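Local coordinates for protein probable L,D-transpeptidase 3 (Mycobacterium tuberculosis, PDB 6D4K) that is a probable L,D-transpeptidase of cell-wall biogenesis, unable to form 3->3 cross-links from tetrapeptide stems, and may attach proteins to peptidoglycan, at residues H126-P139 with H151-G163. Residues are numbered along the deposited sequence; the frame is centred on the assembly and turned at random.
Sequences HTFTVSIDGVEEGP and HFGEDGVMPASMG
Met158 O takes the amide N-H of Phe128 at 2.7 Å, nearly straight (166° at the hydrogen), and the CA-H of Thr127 makes a further, weaker contact with the same oxygen. Met158 N returns a bond to Phe128 O, closing an antiparallel hydrogen-bonded pair; Val130 N to Gly156 O and Ala160 N to His126 O (2.9 Å each) continue the ladder in both directions. Strands 127-132 and 157-159 run antiparallel, their axes at 151°.

Phe128, Val130, Met158 and Ala160 meet on the buried face. The extended Met158 chain lies alongside Phe128 and brings SD to the edge of its ring, near the ring plane, 4.2 Å from CD2. Beyond it, Met158 CE reaches both Val130 CG2, at 3.9 Å, and Pro139 CD. Phe128 turns CG anti to its own N (chi1 -172°), which carries the ring away from strand 157-159 to meet Tyr247 edge-to-face, while Ala160 CB rests beside Phe128 CB. Trp246 and Asp243 of helix 241-250 cover the Val130, Met158 and Pro139 part of this layer, and strand 237-239 the Phe128 and Ala160 part.

On the other face Val157 sits between two threonines, CG1 toward Thr127 and CG2 beside Thr129. Thr127 CG2 also meets the Phe152 ring at CE2, 3.6 Å away; Thr127 OG1 is hydrogen-bonded to Gln125.

Where the returning arm of the hairpin leaves strand 127-132, Gly156, with positive phi, packs closely against the backbone of Glu136 and Glu137. A water bridges Glu136 O (2.7 Å) and Asp155 OD2. Near the opposite end, the bent Met162 chain lays CE on His126 CA, its side chain about 8 Å from that of Cys236, which faropenem acylates.

Strand 157-159 thus pairs with the first strand of the 127-136 beta hairpin, on the edge that its returning arm also uses, within the mixed beta-sheet of the YkuD-type L,D-transpeptidase catalytic domain.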
# COMPACT_ATOMS: atom_id res chain seq x y z
N HIS A 126 10.06 -15.71 -1.72
CA HIS A 126 8.64 -16.03 -1.60
C HIS A 126 8.14 -15.76 -0.18
O HIS A 126 7.45 -16.59 0.43
CB HIS A 126 8.32 -17.47 -2.04
CG HIS A 126 9.16 -17.94 -3.18
ND1 HIS A 126 9.08 -17.39 -4.44
CD2 HIS A 126 10.09 -18.92 -3.26
CE1 HIS A 126 9.92 -18.01 -5.25
NE2 HIS A 126 10.55 -18.94 -4.55
N THR A 127 8.50 -14.60 0.34
CA THR A 127 8.15 -14.24 1.71
C THR A 127 7.61 -12.82 1.76
O THR A 127 7.94 -11.96 0.93
CB THR A 127 9.36 -14.34 2.65
OG1 THR A 127 10.39 -13.44 2.20
CG2 THR A 127 9.90 -15.77 2.69
N PHE A 128 6.78 -12.58 2.76
CA PHE A 128 6.31 -11.25 3.10
C PHE A 128 6.63 -11.06 4.57
O PHE A 128 6.10 -11.80 5.41
CB PHE A 128 4.80 -11.13 2.84
CG PHE A 128 4.25 -9.74 2.98
CD1 PHE A 128 4.62 -8.74 2.10
CD2 PHE A 128 3.31 -9.44 3.96
CE1 PHE A 128 4.10 -7.47 2.20
CE2 PHE A 128 2.78 -8.17 4.07
CZ PHE A 128 3.18 -7.18 3.19
N THR A 129 7.50 -10.11 4.88
CA THR A 129 7.99 -9.91 6.24
C THR A 129 7.35 -8.67 6.82
O THR A 129 7.48 -7.58 6.25
CB THR A 129 9.51 -9.76 6.24
OG1 THR A 129 10.11 -10.91 5.62
CG2 THR A 129 10.03 -9.62 7.67
N VAL A 130 6.66 -8.82 7.95
CA VAL A 130 5.96 -7.71 8.58
C VAL A 130 6.72 -7.32 9.84
O VAL A 130 7.07 -8.17 10.66
CB VAL A 130 4.50 -8.06 8.91
CG1 VAL A 130 3.80 -6.88 9.58
CG2 VAL A 130 3.76 -8.48 7.65
N SER A 131 6.93 -6.02 10.01
CA SER A 131 7.48 -5.50 11.25
C SER A 131 6.59 -4.39 11.77
O SER A 131 5.94 -3.66 11.01
CB SER A 131 8.91 -4.98 11.06
OG SER A 131 8.94 -3.95 10.09
N ILE A 132 6.57 -4.27 13.09
CA ILE A 132 5.82 -3.24 13.79
C ILE A 132 6.83 -2.44 14.61
O ILE A 132 7.47 -2.99 15.52
CB ILE A 132 4.70 -3.83 14.67
CG1 ILE A 132 3.74 -4.67 13.80
CG2 ILE A 132 3.94 -2.74 15.38
CD1 ILE A 132 2.62 -5.32 14.57
N ASP A 133 7.02 -1.17 14.25
CA ASP A 133 8.03 -0.32 14.87
C ASP A 133 9.40 -0.99 14.88
O ASP A 133 10.13 -0.95 15.87
CB ASP A 133 7.59 0.13 16.26
CG ASP A 133 6.31 0.96 16.22
OD1 ASP A 133 6.21 1.87 15.38
OD2 ASP A 133 5.40 0.69 17.03
N GLY A 134 9.74 -1.65 13.77
CA GLY A 134 11.05 -2.24 13.59
C GLY A 134 11.17 -3.67 14.07
O GLY A 134 12.19 -4.32 13.78
N VAL A 135 10.18 -4.18 14.81
CA VAL A 135 10.22 -5.51 15.39
C VAL A 135 9.37 -6.44 14.53
O VAL A 135 8.16 -6.25 14.40
CB VAL A 135 9.70 -5.50 16.84
CG1 VAL A 135 9.72 -6.90 17.41
CG2 VAL A 135 10.55 -4.54 17.70
N GLU A 136 10.00 -7.44 13.94
CA GLU A 136 9.27 -8.40 13.13
C GLU A 136 8.29 -9.18 13.99
O GLU A 136 8.65 -9.66 15.07
CB GLU A 136 10.25 -9.36 12.45
CG GLU A 136 11.11 -8.72 11.37
CD GLU A 136 12.21 -7.82 11.91
OE1 GLU A 136 12.56 -7.95 13.10
OE2 GLU A 136 12.72 -6.99 11.13
N GLU A 137 7.04 -9.30 13.52
CA GLU A 137 6.00 -9.96 14.29
C GLU A 137 4.94 -10.51 13.34
O GLU A 137 4.68 -9.95 12.27
CB GLU A 137 5.36 -9.00 15.29
CG GLU A 137 4.41 -9.67 16.26
CD GLU A 137 3.62 -8.68 17.08
OE1 GLU A 137 3.81 -7.46 16.91
OE2 GLU A 137 2.79 -9.12 17.90
N GLY A 138 4.31 -11.61 13.75
CA GLY A 138 3.23 -12.22 13.02
C GLY A 138 2.22 -12.85 13.96
O GLY A 138 2.33 -12.74 15.18
N PRO A 139 1.22 -13.53 13.41
CA PRO A 139 0.19 -14.15 14.26
C PRO A 139 0.73 -15.39 14.96
O PRO A 139 1.75 -15.95 14.55
CB PRO A 139 -0.90 -14.54 13.25
CG PRO A 139 -0.16 -14.74 11.96
CD PRO A 139 0.97 -13.75 11.97
N HIS A 151 6.05 -23.07 7.13
CA HIS A 151 6.12 -21.94 8.05
C HIS A 151 7.55 -21.83 8.56
O HIS A 151 8.22 -22.84 8.78
CB HIS A 151 5.09 -21.97 9.18
CG HIS A 151 5.05 -23.26 9.94
ND1 HIS A 151 4.52 -24.41 9.40
CD2 HIS A 151 5.46 -23.57 11.19
CE1 HIS A 151 4.61 -25.38 10.30
NE2 HIS A 151 5.18 -24.90 11.38
N PHE A 152 8.00 -20.59 8.74
CA PHE A 152 9.43 -20.32 8.83
C PHE A 152 9.98 -20.32 10.24
O PHE A 152 11.17 -20.58 10.43
CB PHE A 152 9.74 -19.00 8.12
CG PHE A 152 9.68 -19.10 6.62
CD1 PHE A 152 10.65 -19.81 5.93
CD2 PHE A 152 8.66 -18.52 5.91
CE1 PHE A 152 10.60 -19.91 4.55
CE2 PHE A 152 8.61 -18.63 4.53
CZ PHE A 152 9.57 -19.32 3.85
N GLY A 153 9.15 -20.06 11.25
CA GLY A 153 9.65 -20.01 12.60
C GLY A 153 10.45 -18.77 12.94
O GLY A 153 10.87 -18.63 14.10
N GLU A 154 10.68 -17.88 11.98
CA GLU A 154 11.27 -16.57 12.24
C GLU A 154 10.13 -15.56 12.33
O GLU A 154 9.25 -15.53 11.47
CB GLU A 154 12.23 -16.18 11.12
N ASP A 155 10.17 -14.73 13.38
CA ASP A 155 9.08 -13.80 13.67
C ASP A 155 8.76 -12.94 12.45
O ASP A 155 9.66 -12.39 11.81
CB ASP A 155 9.47 -12.90 14.83
CG ASP A 155 9.71 -13.66 16.11
OD1 ASP A 155 9.36 -14.86 16.16
OD2 ASP A 155 10.25 -13.07 17.07
N GLY A 156 7.47 -12.83 12.14
CA GLY A 156 7.01 -11.92 11.11
C GLY A 156 7.28 -12.33 9.69
O GLY A 156 6.85 -11.62 8.77
N VAL A 157 7.98 -13.44 9.46
CA VAL A 157 8.28 -13.88 8.10
C VAL A 157 7.14 -14.78 7.65
O VAL A 157 6.99 -15.91 8.14
CB VAL A 157 9.64 -14.58 8.01
CG1 VAL A 157 9.90 -15.02 6.57
CG2 VAL A 157 10.75 -13.65 8.50
N MET A 158 6.33 -14.28 6.71
CA MET A 158 5.17 -14.99 6.20
C MET A 158 5.48 -15.57 4.83
O MET A 158 6.11 -14.92 3.99
CB MET A 158 3.99 -14.04 6.04
CG MET A 158 3.57 -13.31 7.29
SD MET A 158 2.24 -12.15 6.93
CE MET A 158 1.68 -11.69 8.57
N PRO A 159 5.06 -16.80 4.58
CA PRO A 159 5.25 -17.36 3.25
C PRO A 159 4.21 -16.80 2.29
O PRO A 159 3.05 -16.56 2.65
CB PRO A 159 5.16 -18.88 3.47
CG PRO A 159 5.45 -19.02 5.02
CD PRO A 159 4.73 -17.83 5.57
N ALA A 160 4.67 -16.48 1.08
CA ALA A 160 3.93 -15.65 0.16
C ALA A 160 4.15 -16.19 -1.24
O ALA A 160 5.01 -17.05 -1.48
CB ALA A 160 4.39 -14.19 0.23
N SER A 161 3.34 -15.70 -2.17
CA SER A 161 3.49 -16.04 -3.57
C SER A 161 3.24 -14.76 -4.36
O SER A 161 2.17 -14.16 -4.24
CB SER A 161 2.50 -17.13 -3.99
OG SER A 161 2.79 -17.61 -5.29
N MET A 162 4.24 -14.33 -5.11
CA MET A 162 4.14 -13.14 -5.93
C MET A 162 3.76 -13.55 -7.36
O MET A 162 3.35 -14.68 -7.62
CB MET A 162 5.43 -12.33 -5.83
CG MET A 162 5.43 -11.29 -4.71
SD MET A 162 5.22 -11.93 -3.02
CE MET A 162 6.71 -12.90 -2.82
N GLY A 163 3.90 -12.62 -8.30
CA GLY A 163 3.42 -12.86 -9.64
C GLY A 163 4.28 -13.84 -10.41
O GLY A 163 5.50 -13.89 -10.27
O HOH W 1 8.11 -10.67 17.48